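Local structure of CdiI toxin (Salmonella enterica subsp. enterica serovar Rubislaw str. ATCC 10717, 4ZQU) at residues Gln31-Gly36 with His60-Leu65. The protein neutralises the toxic activity of its cognate CdiA toxin, serving as the immunity partner in a contact-dependent growth inhibition system. Numbering follows the deposited sequence.
Sequences QLDPLG and HSRFVL
Asp33 and Arg62 are joined by a salt bridge in which the guanidinium presents its side, NE and NH2, to the carboxylate, one nitrogen to each oxygen. The bond from Arg62 NE to Asp33 OD2 is the straighter, 2.9 Å long with an N-H...O angle of 169°; it lies in the guanidinium plane and arrives on the syn side of OD2. The bond from Arg62 NH2 to Asp33 OD1 is shorter, 2.7 Å, but less straight. The two planes stand 31° apart, and NH2 meets OD1 from above the carboxylate plane. With CG anti to the backbone N (chi1 -168°), the Asp33 carboxylate is carried toward Arg62.

Three further hydrogen bonds help to hold the carboxylate. Leu35 N donates to Asp33 OD1 at 2.9 Å, an Asx turn, from the face opposite Arg62 NH2. This turn overlaps a type I beta turn from Asp33 to Gly36, closed by Gly36 N and Asp33 O. A water donates to both Asp33 OD2 and His60 O, at 2.6 Å each, and so links the turn to the backbone just beyond helix 47-59. Ser25 OG, on the adjacent strand 19-26, also hydrogen-bonds OD2.

Nonpolar packing is modest. Leu35 CD1 sits over the centre of one guanidinium face, 3.7 Å from Arg62 CZ, while Gly36 CA rests 4.3 Å from His60 CB.

The contact thus ties a turn interrupting strand 30-41 to the loop between helix 47-59 and strand 64-65. Arg62 NH1 forms a second salt bridge, with Asp81, so the guanidinium is paired with two carboxylates. With Asp33 buried and several donors directed at its oxygens, the chemistry probably stabilises the carboxylate in its ionised form and restricts rotation of both charged groups.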
loop_
_atom_site.group_PDB
_atom_site.type_symbol
_atom_site.label_atom_id
_atom_site.label_comp_id
_atom_site.label_asym_id
_atom_site.label_seq_id
_atom_site.Cartn_x
_atom_site.Cartn_y
_atom_site.Cartn_z
ATOM N N GLN B 31 -1.949 -0.851 7.998
ATOM C CA GLN B 31 -2.158 0.588 7.934
ATOM C C GLN B 31 -2.268 1.236 9.307
ATOM O O GLN B 31 -2.501 0.559 10.309
ATOM C CB GLN B 31 -3.416 0.891 7.125
ATOM C CG GLN B 31 -4.685 0.305 7.710
ATOM C CD GLN B 31 -5.867 0.463 6.780
ATOM O OE1 GLN B 31 -6.578 1.465 6.827
ATOM N NE2 GLN B 31 -6.077 -0.527 5.919
ATOM N N LEU B 32 -2.105 2.558 9.328
ATOM C CA LEU B 32 -2.193 3.352 10.548
ATOM C C LEU B 32 -3.426 2.998 11.369
ATOM O O LEU B 32 -4.560 3.171 10.918
ATOM C CB LEU B 32 -2.200 4.842 10.206
ATOM C CG LEU B 32 -2.186 5.818 11.382
ATOM C CD1 LEU B 32 -0.905 5.659 12.184
ATOM C CD2 LEU B 32 -2.347 7.248 10.888
ATOM N N ASP B 33 -3.187 2.483 12.570
ATOM C CA ASP B 33 -4.253 2.069 13.474
ATOM C C ASP B 33 -4.617 3.201 14.432
ATOM O O ASP B 33 -3.803 3.591 15.267
ATOM C CB ASP B 33 -3.815 0.825 14.256
ATOM C CG ASP B 33 -4.954 0.165 15.010
ATOM O OD1 ASP B 33 -6.037 0.768 15.138
ATOM O OD2 ASP B 33 -4.755 -0.968 15.492
ATOM N N PRO B 34 -5.847 3.730 14.320
ATOM C CA PRO B 34 -6.305 4.797 15.219
ATOM C C PRO B 34 -6.387 4.349 16.677
ATOM O O PRO B 34 -6.476 5.187 17.569
ATOM C CB PRO B 34 -7.696 5.142 14.676
ATOM C CG PRO B 34 -8.126 3.928 13.926
ATOM C CD PRO B 34 -6.872 3.377 13.324
ATOM N N LEU B 35 -6.357 3.041 16.911
ATOM C CA LEU B 35 -6.379 2.504 18.266
ATOM C C LEU B 35 -4.974 2.131 18.722
ATOM O O LEU B 35 -4.763 1.753 19.875
ATOM C CB LEU B 35 -7.299 1.289 18.344
ATOM C CG LEU B 35 -8.698 1.482 17.760
ATOM C CD1 LEU B 35 -9.521 0.221 17.951
ATOM C CD2 LEU B 35 -9.390 2.684 18.387
ATOM N N GLY B 36 -4.015 2.238 17.806
ATOM C CA GLY B 36 -2.631 1.923 18.104
ATOM C C GLY B 36 -1.940 3.060 18.831
ATOM O O GLY B 36 -2.572 4.065 19.159
ATOM N N HIS B 60 0.625 -3.349 20.215
ATOM C CA HIS B 60 -0.707 -2.783 20.038
ATOM C C HIS B 60 -1.269 -3.057 18.652
ATOM O O HIS B 60 -2.362 -2.603 18.317
ATOM C CB HIS B 60 -0.685 -1.277 20.295
ATOM C CG HIS B 60 -0.502 -0.920 21.735
ATOM N ND1 HIS B 60 0.713 -1.019 22.377
ATOM C CD2 HIS B 60 -1.386 -0.486 22.665
ATOM C CE1 HIS B 60 0.572 -0.652 23.637
ATOM N NE2 HIS B 60 -0.689 -0.323 23.839
ATOM N N SER B 61 -0.520 -3.803 17.849
ATOM C CA SER B 61 -0.950 -4.124 16.497
ATOM C C SER B 61 -2.069 -5.152 16.508
ATOM O O SER B 61 -2.082 -6.065 17.335
ATOM C CB SER B 61 0.227 -4.634 15.666
ATOM O OG SER B 61 -0.169 -4.893 14.332
ATOM N N ARG B 62 -3.008 -4.995 15.582
ATOM C CA ARG B 62 -4.143 -5.898 15.482
ATOM C C ARG B 62 -4.083 -6.761 14.228
ATOM O O ARG B 62 -3.703 -6.297 13.156
ATOM C CB ARG B 62 -5.452 -5.110 15.500
ATOM C CG ARG B 62 -5.777 -4.474 16.834
ATOM C CD ARG B 62 -7.126 -3.791 16.784
ATOM N NE ARG B 62 -7.095 -2.581 15.969
ATOM C CZ ARG B 62 -8.160 -2.058 15.370
ATOM N NH1 ARG B 62 -9.343 -2.648 15.484
ATOM N NH2 ARG B 62 -8.041 -0.949 14.652
ATOM N N PHE B 63 -4.459 -8.025 14.386
ATOM C CA PHE B 63 -4.580 -8.957 13.276
ATOM C C PHE B 63 -6.042 -8.985 12.844
ATOM O O PHE B 63 -6.848 -9.728 13.398
ATOM C CB PHE B 63 -4.087 -10.343 13.691
ATOM C CG PHE B 63 -3.976 -11.315 12.561
ATOM C CD1 PHE B 63 -3.251 -10.998 11.428
ATOM C CD2 PHE B 63 -4.576 -12.560 12.643
ATOM C CE1 PHE B 63 -3.142 -11.897 10.387
ATOM C CE2 PHE B 63 -4.468 -13.465 11.606
ATOM C CZ PHE B 63 -3.750 -13.135 10.477
ATOM N N VAL B 64 -6.378 -8.164 11.855
ATOM C CA VAL B 64 -7.767 -7.784 11.635
ATOM C C VAL B 64 -8.140 -7.689 10.151
ATOM O O VAL B 64 -7.319 -7.319 9.313
ATOM C CB VAL B 64 -8.051 -6.433 12.355
ATOM C CG1 VAL B 64 -7.005 -5.393 11.978
ATOM C CG2 VAL B 64 -9.464 -5.923 12.088
ATOM N N LEU B 65 -9.382 -8.055 9.837
ATOM C CA LEU B 65 -9.946 -7.919 8.494
ATOM C C LEU B 65 -11.134 -6.952 8.514
ATOM O O LEU B 65 -11.663 -6.657 9.584
ATOM C CB LEU B 65 -10.372 -9.287 7.959
ATOM C CG LEU B 65 -9.246 -10.124 7.360
ATOM C CD1 LEU B 65 -9.733 -11.527 7.061
ATOM C CD2 LEU B 65 -8.717 -9.455 6.102
HETATM O O HOH W 1 -4.535 -1.155 18.092
#